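Local coordinates for 1,4-dihydroxy-2-naphthoyl-CoA hydrolase (Escherichia coli, PDB 1VH5) that hydrolyses 1,4-dihydroxy-2-naphthoyl-CoA to 1,4-dihydroxy-2-naphthoate in menaquinone biosynthesis and also cleaves a wide range of other acyl-CoA thioesters, at the interface of chains A and B. Coordinates in Å, arbitrary orientation; residue numbers count along the deposited sequence, not the author numbering. Chains: chain A/B, Hypothetical protein ydiI.

The interface of chains A and B. Residues chain A 22, 25-26, 47; chain B 22, 25-26, 46-48.
With CG anti to its backbone N (chi1 -173°), A:Phe25 lies with one ring face against B:Arg47, whereas B:Phe25, at chi1 -88°, meets A:Arg47 in a different pose. The A/B two-fold of this PaaI-family thioesterase, a homotetrameric dimer of dimers, is thus departed from at the Phe25-Arg47 pairs, while the methionine and leucine contacts keep it; the patch joins the short helix 22-25 of each chain to the loop around residue 47 of the other. In the first pair the methylene CG of B:Arg47, whose chain is bent at chi3, sits over the middle of the A:Phe25 ring, 3.7 Å from its nearest ring atom, CZ, a CH-pi contact. The two side chains run alongside, pointing the same way; the guanidinium is turned 89° from the ring plane, and the contact is made by CB, CG and CD, not by the cationic end. On the opposite ring face, toward the rim, comes CD of A:Arg47, leaving A:Phe25 between two arginine stems, one from each chain.

A:Arg47 is extended from CG to NE, and its NH2 donates a hydrogen bond of 2.9 Å to the backbone O of A:Phe25. That bond is in the guanidinium plane and lands on a carbonyl lone pair, which should fix the arginine's rotation. Its CG then reaches the B:Phe25 face off centre, 3.9 Å from CD2, with the side chains crossing at about a right angle.

Around these CH-pi contacts the interface is mainly apolar, with no N or O of one chain close enough to bond to the other. A:Met22 and B:Met22 each bend at chi3, and the A:Met22 methyl CE packs 3.9 Å from CD1 of B:Leu26; the reciprocal pair matches it. The other methyl of B:Leu26, CD2, meets the A:Phe25 rim at CE2. On both sides the methionine chain also runs past a backbone carbonyl, A:Met22 CG lying 3.2 Å from O of B:Arg47.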
# COMPACT_ATOMS: atom_id res chain seq x y z
N MET A 22 10.94 5.04 -3.13
CA MET A 22 9.70 4.62 -3.77
C MET A 22 8.89 5.81 -4.30
O MET A 22 8.25 5.71 -5.35
CB MET A 22 8.85 3.78 -2.81
CG MET A 22 7.61 3.13 -3.50
SD MET A 22 6.82 1.97 -2.37
CE MET A 22 6.18 0.81 -3.57
N PHE A 25 10.41 6.71 -7.53
CA PHE A 25 10.17 5.60 -8.47
C PHE A 25 8.77 5.64 -9.06
O PHE A 25 8.59 5.38 -10.25
CB PHE A 25 10.43 4.26 -7.78
CG PHE A 25 10.38 3.04 -8.70
CD1 PHE A 25 11.38 2.82 -9.65
CD2 PHE A 25 9.37 2.09 -8.56
CE1 PHE A 25 11.36 1.71 -10.47
CE2 PHE A 25 9.34 0.96 -9.40
CZ PHE A 25 10.35 0.78 -10.36
N LEU A 26 7.77 5.94 -8.23
CA LEU A 26 6.40 5.95 -8.70
C LEU A 26 5.92 7.31 -9.24
O LEU A 26 4.74 7.45 -9.61
CB LEU A 26 5.43 5.47 -7.60
CG LEU A 26 5.65 4.06 -7.06
CD1 LEU A 26 4.54 3.76 -6.02
CD2 LEU A 26 5.58 3.02 -8.18
N ARG A 47 3.76 1.27 -13.55
CA ARG A 47 4.39 1.05 -12.25
C ARG A 47 3.38 1.01 -11.12
O ARG A 47 3.72 0.61 -10.02
CB ARG A 47 5.47 2.10 -11.94
CG ARG A 47 6.67 1.97 -12.86
CD ARG A 47 7.74 3.04 -12.62
NE ARG A 47 8.88 2.88 -13.53
CZ ARG A 47 10.02 3.56 -13.43
NH1 ARG A 47 11.00 3.32 -14.32
NH2 ARG A 47 10.22 4.44 -12.46
N MET B 22 2.70 -3.39 -11.79
CA MET B 22 3.36 -3.03 -10.53
C MET B 22 4.04 -4.22 -9.88
O MET B 22 5.14 -4.08 -9.33
CB MET B 22 2.36 -2.37 -9.54
CG MET B 22 2.99 -1.94 -8.26
SD MET B 22 1.88 -0.96 -7.25
CE MET B 22 3.00 0.28 -6.67
N PHE B 25 7.31 -4.76 -11.68
CA PHE B 25 8.19 -3.61 -11.51
C PHE B 25 8.78 -3.57 -10.10
O PHE B 25 9.87 -3.07 -9.92
CB PHE B 25 7.44 -2.30 -11.83
CG PHE B 25 7.49 -1.90 -13.29
CD1 PHE B 25 6.40 -2.13 -14.13
CD2 PHE B 25 8.61 -1.25 -13.80
CE1 PHE B 25 6.43 -1.74 -15.48
CE2 PHE B 25 8.65 -0.85 -15.15
CZ PHE B 25 7.56 -1.10 -15.99
N LEU B 26 8.06 -4.13 -9.10
CA LEU B 26 8.61 -4.22 -7.74
C LEU B 26 9.33 -5.54 -7.47
O LEU B 26 9.75 -5.81 -6.34
CB LEU B 26 7.53 -3.98 -6.68
CG LEU B 26 6.83 -2.63 -6.71
CD1 LEU B 26 5.87 -2.51 -5.50
CD2 LEU B 26 7.80 -1.46 -6.72
N SER B 46 15.61 0.52 -3.65
CA SER B 46 15.22 1.86 -4.05
C SER B 46 13.79 1.95 -4.61
O SER B 46 13.19 3.02 -4.65
CB SER B 46 16.24 2.44 -5.02
OG SER B 46 16.19 1.73 -6.24
N ARG B 47 13.23 0.82 -5.02
CA ARG B 47 11.86 0.78 -5.54
C ARG B 47 10.80 0.67 -4.41
O ARG B 47 9.63 0.94 -4.65
CB ARG B 47 11.69 -0.41 -6.46
CG ARG B 47 12.61 -0.41 -7.68
CD ARG B 47 12.57 -1.71 -8.41
NE ARG B 47 13.31 -2.73 -7.70
CZ ARG B 47 13.63 -3.91 -8.21
NH1 ARG B 47 14.32 -4.76 -7.49
NH2 ARG B 47 13.22 -4.24 -9.44
N THR B 48 11.23 0.25 -3.23
CA THR B 48 10.28 -0.03 -2.15
C THR B 48 10.62 0.63 -0.82
O THR B 48 9.96 0.35 0.18
CB THR B 48 10.20 -1.55 -1.92
OG1 THR B 48 11.50 -2.08 -1.67
CG2 THR B 48 9.63 -2.31 -3.15